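Local structure of sialyltransferase 0160 (Photobacterium damselae, 4R84) at residues A[238-243]-A[292-297]; A[453-458]-A[486-491]. The protein transfers sialic acid from a CMP-activated donor, probably to galactoside acceptors in alpha-2,6 linkage, and adopts a GT-B glycosyltransferase fold. All blocks are in the same frame, centred on the assembly; numbering follows the deposited sequence.

How the interactions relate
Both contacts are buried, and their centres lie 11 Å apart. Interaction 1 joins helix 237-246 to the end of strand 290-294 within the larger sheet's Rossmann-like unit; interaction 2 joins helix 483-490 to the loop after strand 445-447, at the edge of the four-stranded parallel sheet. Their chemistry differs: a tyrosine hydroxyl receives a backbone N-H in the first, whereas the second is wholly apolar, with a methionine sulfur beside a ring. The two meet directly. Leu-295 CD1 lies 3.7 Å from Phe-455 CD2, Tyr-240 CB lies 3.8 Å from Val-487 CG1, and Arg-296 NH2, salt-bridged to Asp-298, probably also hydrogen-bonds to Leu-491 O.

Interaction 1: A[238-243]-A[292-297]; sequences SEYVSL and YYFLRE
Tyr-240 reaches from helix 237-246 to the end of strand 290-294 and supplies most of the contact. With CG anti to the carbonyl carbon (chi1 -67°), the ring projects from the helix so that its hydroxyl reaches the turn after the strand. There Tyr-240 OH accepts a nearly straight hydrogen bond (171°) from Arg-296 N, 2.8 Å away. The same hydroxyl is hydrogen-bonded to Asp-234 OD2, which also takes the N-H of Leu-295, so one carboxylate oxygen ties the helix residue and the turn together. Leu-295 runs antiparallel alongside the tyrosine, with CG and CD1 each 3.5 Å from Tyr-240 CE1; CG approaches obliquely, and CD1 lies above the ring near its CE1 rim. Arg-296 O lies close to the plane of the tyrosine ring, 3.5 Å from Tyr-240 CE2. The Tyr-240 hydroxyl lies beside Phe-294, 3.5 Å from its CB and close to the plane of its ring. One helical turn on, Leu-243 offers CD1 to the Phe-294 edge, 4.1 Å from CE2, while helix 307-313 packs against both residues through Leu-309 and Leu-313. Strand 225-233, helix 237-246 and strand 290-294 belong to a beta-alpha-beta crossover between parallel neighbours, and the contact lies at the C-terminal ends of these strands, with the side chain of Leu-295 about 9 Å from the bound donor analogue, as expected of a GT-B Rossmann domain facing its cleft.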
loop_
_atom_site.group_PDB
_atom_site.type_symbol
_atom_site.label_atom_id
_atom_site.label_comp_id
_atom_site.label_asym_id
_atom_site.label_seq_id
_atom_site.Cartn_x
_atom_site.Cartn_y
_atom_site.Cartn_z
ATOM N N SER A 238 6.520 12.874 -5.519
ATOM C CA SER A 238 7.310 13.636 -4.558
ATOM C C SER A 238 8.593 12.911 -4.124
ATOM O O SER A 238 9.633 13.550 -4.006
ATOM C CB SER A 238 6.449 13.993 -3.340
ATOM O OG SER A 238 7.031 13.542 -2.132
ATOM N N GLU A 239 8.533 11.592 -3.936
ATOM C CA GLU A 239 9.724 10.826 -3.568
ATOM C C GLU A 239 10.782 10.880 -4.666
ATOM O O GLU A 239 11.969 10.798 -4.387
ATOM C CB GLU A 239 9.382 9.363 -3.265
ATOM C CG GLU A 239 8.825 9.125 -1.851
ATOM C CD GLU A 239 7.301 9.179 -1.794
ATOM O OE1 GLU A 239 6.679 9.561 -2.817
ATOM O OE2 GLU A 239 6.724 8.837 -0.730
ATOM N N TYR A 240 10.344 10.986 -5.917
ATOM C CA TYR A 240 11.261 10.973 -7.062
ATOM C C TYR A 240 11.892 12.341 -7.261
ATOM O O TYR A 240 13.077 12.432 -7.541
ATOM C CB TYR A 240 10.511 10.475 -8.322
ATOM C CG TYR A 240 10.172 9.030 -8.073
ATOM C CD1 TYR A 240 9.071 8.686 -7.287
ATOM C CD2 TYR A 240 11.012 8.006 -8.514
ATOM C CE1 TYR A 240 8.799 7.367 -6.970
ATOM C CE2 TYR A 240 10.735 6.683 -8.217
ATOM C CZ TYR A 240 9.630 6.368 -7.440
ATOM O OH TYR A 240 9.340 5.060 -7.108
ATOM N N VAL A 241 11.109 13.395 -7.058
ATOM C CA VAL A 241 11.647 14.745 -7.065
ATOM C C VAL A 241 12.692 14.895 -5.962
ATOM O O VAL A 241 13.737 15.514 -6.169
ATOM C CB VAL A 241 10.537 15.804 -6.891
ATOM C CG1 VAL A 241 11.146 17.185 -6.682
ATOM C CG2 VAL A 241 9.630 15.820 -8.119
ATOM N N SER A 242 12.420 14.314 -4.791
ATOM C CA SER A 242 13.366 14.405 -3.683
ATOM C C SER A 242 14.655 13.664 -3.998
ATOM O O SER A 242 15.741 14.135 -3.671
ATOM C CB SER A 242 12.753 13.840 -2.389
ATOM O OG SER A 242 11.636 14.619 -1.997
ATOM N N LEU A 243 14.527 12.497 -4.616
ATOM C CA LEU A 243 15.684 11.715 -5.035
ATOM C C LEU A 243 16.479 12.471 -6.103
ATOM O O LEU A 243 17.707 12.522 -6.056
ATOM C CB LEU A 243 15.243 10.336 -5.547
ATOM C CG LEU A 243 14.954 9.296 -4.442
ATOM C CD1 LEU A 243 14.239 8.092 -5.025
ATOM C CD2 LEU A 243 16.247 8.887 -3.748
ATOM N N TYR A 292 10.911 -1.283 1.005
ATOM C CA TYR A 292 10.587 0.002 0.387
ATOM C C TYR A 292 9.909 -0.281 -0.938
ATOM O O TYR A 292 10.560 -0.781 -1.859
ATOM C CB TYR A 292 11.839 0.847 0.126
ATOM C CG TYR A 292 12.724 1.141 1.312
ATOM C CD1 TYR A 292 12.484 2.239 2.140
ATOM C CD2 TYR A 292 13.837 0.361 1.566
ATOM C CE1 TYR A 292 13.326 2.528 3.206
ATOM C CE2 TYR A 292 14.679 0.636 2.627
ATOM C CZ TYR A 292 14.421 1.715 3.448
ATOM O OH TYR A 292 15.262 1.974 4.515
ATOM N N TYR A 293 8.608 -0.017 -1.036
ATOM C CA TYR A 293 7.910 -0.240 -2.289
ATOM C C TYR A 293 7.994 1.018 -3.125
ATOM O O TYR A 293 7.400 2.039 -2.777
ATOM C CB TYR A 293 6.455 -0.635 -2.048
ATOM C CG TYR A 293 6.368 -2.029 -1.499
ATOM C CD1 TYR A 293 6.531 -3.127 -2.330
ATOM C CD2 TYR A 293 6.176 -2.249 -0.135
ATOM C CE1 TYR A 293 6.474 -4.410 -1.831
ATOM C CE2 TYR A 293 6.127 -3.541 0.378
ATOM C CZ TYR A 293 6.278 -4.609 -0.484
ATOM O OH TYR A 293 6.235 -5.893 -0.017
ATOM N N PHE A 294 8.737 0.917 -4.224
ATOM C CA PHE A 294 8.902 2.013 -5.174
ATOM C C PHE A 294 7.841 1.903 -6.273
ATOM O O PHE A 294 7.680 0.841 -6.865
ATOM C CB PHE A 294 10.292 1.962 -5.819
ATOM C CG PHE A 294 11.413 2.479 -4.961
ATOM C CD1 PHE A 294 11.895 1.730 -3.893
ATOM C CD2 PHE A 294 12.050 3.677 -5.283
ATOM C CE1 PHE A 294 12.944 2.190 -3.125
ATOM C CE2 PHE A 294 13.105 4.142 -4.523
ATOM C CZ PHE A 294 13.553 3.398 -3.438
ATOM N N LEU A 295 7.126 2.984 -6.569
ATOM C CA LEU A 295 6.249 2.973 -7.745
ATOM C C LEU A 295 7.065 2.786 -9.034
ATOM O O LEU A 295 6.586 2.168 -9.986
ATOM C CB LEU A 295 5.356 4.215 -7.790
ATOM C CG LEU A 295 5.880 5.631 -7.701
ATOM C CD1 LEU A 295 6.290 6.122 -9.083
ATOM C CD2 LEU A 295 4.773 6.485 -7.140
ATOM N N ARG A 296 8.278 3.332 -9.067
ATOM C CA ARG A 296 9.202 3.049 -10.167
ATOM C C ARG A 296 10.587 2.666 -9.640
ATOM O O ARG A 296 11.487 3.504 -9.547
ATOM C CB ARG A 296 9.304 4.258 -11.115
ATOM C CG ARG A 296 8.081 4.467 -11.986
ATOM C CD ARG A 296 7.929 3.365 -13.029
ATOM N NE ARG A 296 9.055 3.308 -13.953
ATOM C CZ ARG A 296 9.092 3.956 -15.116
ATOM N NH1 ARG A 296 8.057 4.700 -15.483
ATOM N NH2 ARG A 296 10.155 3.859 -15.908
ATOM N N GLU A 297 10.752 1.390 -9.284
ATOM C CA GLU A 297 12.006 0.913 -8.720
ATOM C C GLU A 297 13.147 1.089 -9.712
ATOM O O GLU A 297 14.296 1.282 -9.323
ATOM C CB GLU A 297 11.909 -0.560 -8.292
ATOM C CG GLU A 297 13.170 -1.029 -7.574
ATOM C CD GLU A 297 13.239 -2.542 -7.389
ATOM O OE1 GLU A 297 12.372 -3.256 -7.932
ATOM O OE2 GLU A 297 14.172 -3.014 -6.706
#

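Interaction 2: A[453-458]-A[486-491]; sequences LYFTIP and QVMLTL. With CSF (cytidine-5'-monophosphate-3-fluoro-N-acetyl-neuraminic acid), chain E.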
loop_
_atom_site.group_PDB
_atom_site.type_symbol
_atom_site.label_atom_id
_atom_site.label_comp_id
_atom_site.label_asym_id
_atom_site.label_seq_id
_atom_site.Cartn_x
_atom_site.Cartn_y
_atom_site.Cartn_z
ATOM N N LEU A 453 -0.515 11.545 -10.362
ATOM C CA LEU A 453 -1.196 10.386 -10.909
ATOM C C LEU A 453 -0.515 9.862 -12.184
ATOM O O LEU A 453 -0.674 8.693 -12.528
ATOM C CB LEU A 453 -2.673 10.712 -11.182
ATOM C CG LEU A 453 -3.024 11.696 -12.310
ATOM C CD1 LEU A 453 -3.152 10.989 -13.666
ATOM C CD2 LEU A 453 -4.327 12.437 -11.940
ATOM N N TYR A 454 0.235 10.718 -12.885
ATOM C CA TYR A 454 0.875 10.291 -14.137
ATOM C C TYR A 454 2.060 9.356 -13.902
ATOM O O TYR A 454 2.552 8.733 -14.842
ATOM C CB TYR A 454 1.313 11.515 -14.969
ATOM C CG TYR A 454 0.147 12.083 -15.730
ATOM C CD1 TYR A 454 -0.244 11.536 -16.945
ATOM C CD2 TYR A 454 -0.616 13.107 -15.190
ATOM C CE1 TYR A 454 -1.347 12.022 -17.623
ATOM C CE2 TYR A 454 -1.709 13.595 -15.850
ATOM C CZ TYR A 454 -2.074 13.054 -17.061
ATOM O OH TYR A 454 -3.176 13.563 -17.696
ATOM N N PHE A 455 2.491 9.222 -12.649
ATOM C CA PHE A 455 3.613 8.347 -12.353
ATOM C C PHE A 455 3.233 6.871 -12.309
ATOM O O PHE A 455 4.101 6.006 -12.257
ATOM C CB PHE A 455 4.254 8.761 -11.033
ATOM C CG PHE A 455 5.377 9.717 -11.212
ATOM C CD1 PHE A 455 5.145 10.972 -11.762
ATOM C CD2 PHE A 455 6.666 9.365 -10.881
ATOM C CE1 PHE A 455 6.175 11.861 -11.943
ATOM C CE2 PHE A 455 7.705 10.258 -11.065
ATOM C CZ PHE A 455 7.461 11.501 -11.600
ATOM N N THR A 456 1.945 6.567 -12.357
ATOM C CA THR A 456 1.564 5.165 -12.394
ATOM C C THR A 456 0.703 4.864 -13.612
ATOM O O THR A 456 -0.183 4.016 -13.580
ATOM C CB THR A 456 0.848 4.736 -11.103
ATOM O OG1 THR A 456 -0.202 5.660 -10.794
ATOM C CG2 THR A 456 1.837 4.698 -9.949
ATOM N N ILE A 457 0.982 5.578 -14.696
ATOM C CA ILE A 457 0.366 5.267 -15.978
ATOM C C ILE A 457 1.449 4.797 -16.943
ATOM O O ILE A 457 2.459 5.482 -17.099
ATOM C CB ILE A 457 -0.339 6.482 -16.583
ATOM C CG1 ILE A 457 -1.351 7.090 -15.605
ATOM C CG2 ILE A 457 -1.020 6.101 -17.893
ATOM C CD1 ILE A 457 -2.006 8.353 -16.150
ATOM N N PRO A 458 1.245 3.631 -17.590
ATOM C CA PRO A 458 2.192 3.170 -18.614
ATOM C C PRO A 458 2.408 4.249 -19.659
ATOM O O PRO A 458 1.447 4.940 -20.034
ATOM C CB PRO A 458 1.499 1.943 -19.214
ATOM C CG PRO A 458 0.602 1.438 -18.109
ATOM C CD PRO A 458 0.123 2.691 -17.404
ATOM N N GLN A 486 12.190 16.572 -15.505
ATOM C CA GLN A 486 13.461 15.874 -15.710
ATOM C C GLN A 486 13.359 14.414 -15.268
ATOM O O GLN A 486 13.885 13.517 -15.939
ATOM C CB GLN A 486 14.599 16.587 -14.968
ATOM C CG GLN A 486 15.036 17.911 -15.634
ATOM C CD GLN A 486 15.490 17.720 -17.064
ATOM O OE1 GLN A 486 16.406 16.944 -17.334
ATOM N NE2 GLN A 486 14.852 18.423 -17.992
ATOM N N VAL A 487 12.661 14.176 -14.159
ATOM C CA VAL A 487 12.446 12.805 -13.694
ATOM C C VAL A 487 11.565 12.009 -14.646
ATOM O O VAL A 487 11.897 10.879 -15.009
ATOM C CB VAL A 487 11.821 12.789 -12.284
ATOM C CG1 VAL A 487 11.312 11.392 -11.922
ATOM C CG2 VAL A 487 12.820 13.309 -11.277
ATOM N N MET A 488 10.469 12.610 -15.099
ATOM C CA MET A 488 9.562 11.926 -16.006
ATOM C C MET A 488 10.233 11.617 -17.344
ATOM O O MET A 488 9.977 10.565 -17.939
ATOM C CB MET A 488 8.311 12.770 -16.235
ATOM C CG MET A 488 7.586 13.108 -14.959
ATOM S SD MET A 488 6.030 13.951 -15.292
ATOM C CE MET A 488 5.069 12.592 -15.885
ATOM N N LEU A 489 11.087 12.523 -17.817
ATOM C CA LEU A 489 11.852 12.271 -19.038
ATOM C C LEU A 489 12.803 11.085 -18.866
ATOM O O LEU A 489 12.857 10.211 -19.721
ATOM C CB LEU A 489 12.623 13.528 -19.459
ATOM C CG LEU A 489 11.790 14.698 -20.013
ATOM C CD1 LEU A 489 12.628 15.960 -20.125
ATOM C CD2 LEU A 489 11.170 14.372 -21.366
ATOM N N THR A 490 13.548 11.062 -17.763
ATOM C CA THR A 490 14.488 9.971 -17.459
ATOM C C THR A 490 13.774 8.618 -17.355
ATOM O O THR A 490 14.301 7.576 -17.773
ATOM C CB THR A 490 15.254 10.255 -16.149
ATOM O OG1 THR A 490 16.051 11.433 -16.321
ATOM C CG2 THR A 490 16.171 9.096 -15.766
ATOM N N LEU A 491 12.579 8.648 -16.780
ATOM C CA LEU A 491 11.756 7.453 -16.618
ATOM C C LEU A 491 10.989 7.077 -17.887
ATOM O O LEU A 491 10.351 6.034 -17.939
ATOM C CB LEU A 491 10.778 7.649 -15.454
ATOM C CG LEU A 491 11.382 7.606 -14.050
ATOM C CD1 LEU A 491 10.328 8.015 -13.017
ATOM C CD2 LEU A 491 11.929 6.220 -13.752
HETATM C C5A CSF E . 0.826 19.906 -5.819
HETATM C C4A CSF E . 0.480 18.930 -4.702
HETATM C C2A CSF E . -1.828 18.686 -5.712
HETATM O O6A CSF E . -1.377 19.582 -6.745
HETATM C C6A CSF E . 0.012 19.524 -7.049
HETATM C C3A CSF E . -1.027 18.930 -4.421
HETATM O O4A CSF E . 1.208 19.301 -3.524
HETATM N N5A CSF E . 2.237 19.818 -6.121
HETATM C C7A CSF E . 0.272 20.518 -8.164
HETATM C C8A CSF E . -0.523 20.138 -9.401
HETATM C C9A CSF E . -0.108 21.005 -10.583
HETATM O O9A CSF E . -0.859 20.574 -11.717
HETATM O O8A CSF E . -0.228 18.777 -9.713
HETATM O O7A CSF E . -0.141 21.819 -7.743
HETATM C C1A CSF E . -3.298 18.945 -5.454
HETATM O OBA CSF E . -3.907 18.195 -4.665
HETATM O OAA CSF E . -3.867 19.908 -6.020
HETATM O O1A CSF E . -1.670 17.306 -6.049
HETATM O O2A CSF E . -0.906 15.593 -7.687
HETATM N N1 CSF E . -6.432 13.591 -8.486
HETATM C C2 CSF E . -7.417 12.877 -9.186
HETATM N N3 CSF E . -7.867 13.340 -10.374
HETATM C C4 CSF E . -7.354 14.483 -10.878
HETATM C C5 CSF E . -6.384 15.207 -10.184
HETATM C C6 CSF E . -5.931 14.736 -8.956
HETATM C "C3'" CSF E . -3.707 12.674 -7.022
HETATM C "C2'" CSF E . -5.001 11.954 -7.295
HETATM C "C1'" CSF E . -6.014 13.069 -7.175
HETATM O "O4'" CSF E . -5.413 14.109 -6.398
HETATM C "C4'" CSF E . -4.127 13.669 -5.965
HETATM P PA CSF E . -2.042 16.551 -7.432
HETATM O "O5'" CSF E . -3.252 15.588 -7.074
HETATM C "C5'" CSF E . -3.198 14.859 -5.857
HETATM O "O3'" CSF E . -2.685 11.778 -6.605
HETATM O "O2'" CSF E . -5.283 11.021 -6.243
HETATM N N4 CSF E . -7.803 14.950 -12.069
HETATM O O2 CSF E . -7.872 11.811 -8.692
HETATM O O3A CSF E . -2.519 17.490 -8.507
HETATM C C10 CSF E . 3.043 20.882 -6.163
HETATM O O10 CSF E . 2.669 22.005 -5.859
HETATM C C11 CSF E . 4.445 20.608 -6.633
HETATM F F3A CSF E . -1.413 20.141 -3.895
#
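Met-488 lies along one side of Phe-455 in a Met-aromatic contact: its sulfur is 5.1 Å from the ring centroid and 63° off the ring normal, so it approaches obliquely. The methylene before the sulfur comes closer, CG standing 3.6 Å from Phe-455 CE1. A bend at the last torsion (chi3 74°) swings the methyl CE past the ring to Tyr-454 CB, 4.0 Å away, and one methionine thus touches two consecutive residues of the 3-10 turn. The remaining contacts are aliphatic to aromatic. Val-487 CG1 meets the Phe-455 edge near the ring plane, 3.9 Å from CZ, and Leu-491 CD1 comes in obliquely, 4.0 Å from CE2; both lie roughly perpendicular to the phenylalanine side chain. The Tyr-454 hydroxyl is hydrogen-bonded to Thr-362 OG1. Ligand packing enters through Leu-453, whose CD2 lies 3.8 Å from C4 of the cytosine ring of CSF, while its other methyl, CD1, sits 3.6 Å above one face of the Tyr-454 ring, displaced toward its rim. The turn therefore presents Leu-453 to the nucleotide and Phe-455 to the helix. Helix 483-490 also touches helices 237-246 and 299-302, through Val-487 on Tyr-244 and Tyr-299, so this apolar cluster sits at the junction of the two Rossmann-like units beside the donor pocket, consistent with the GT-B fold.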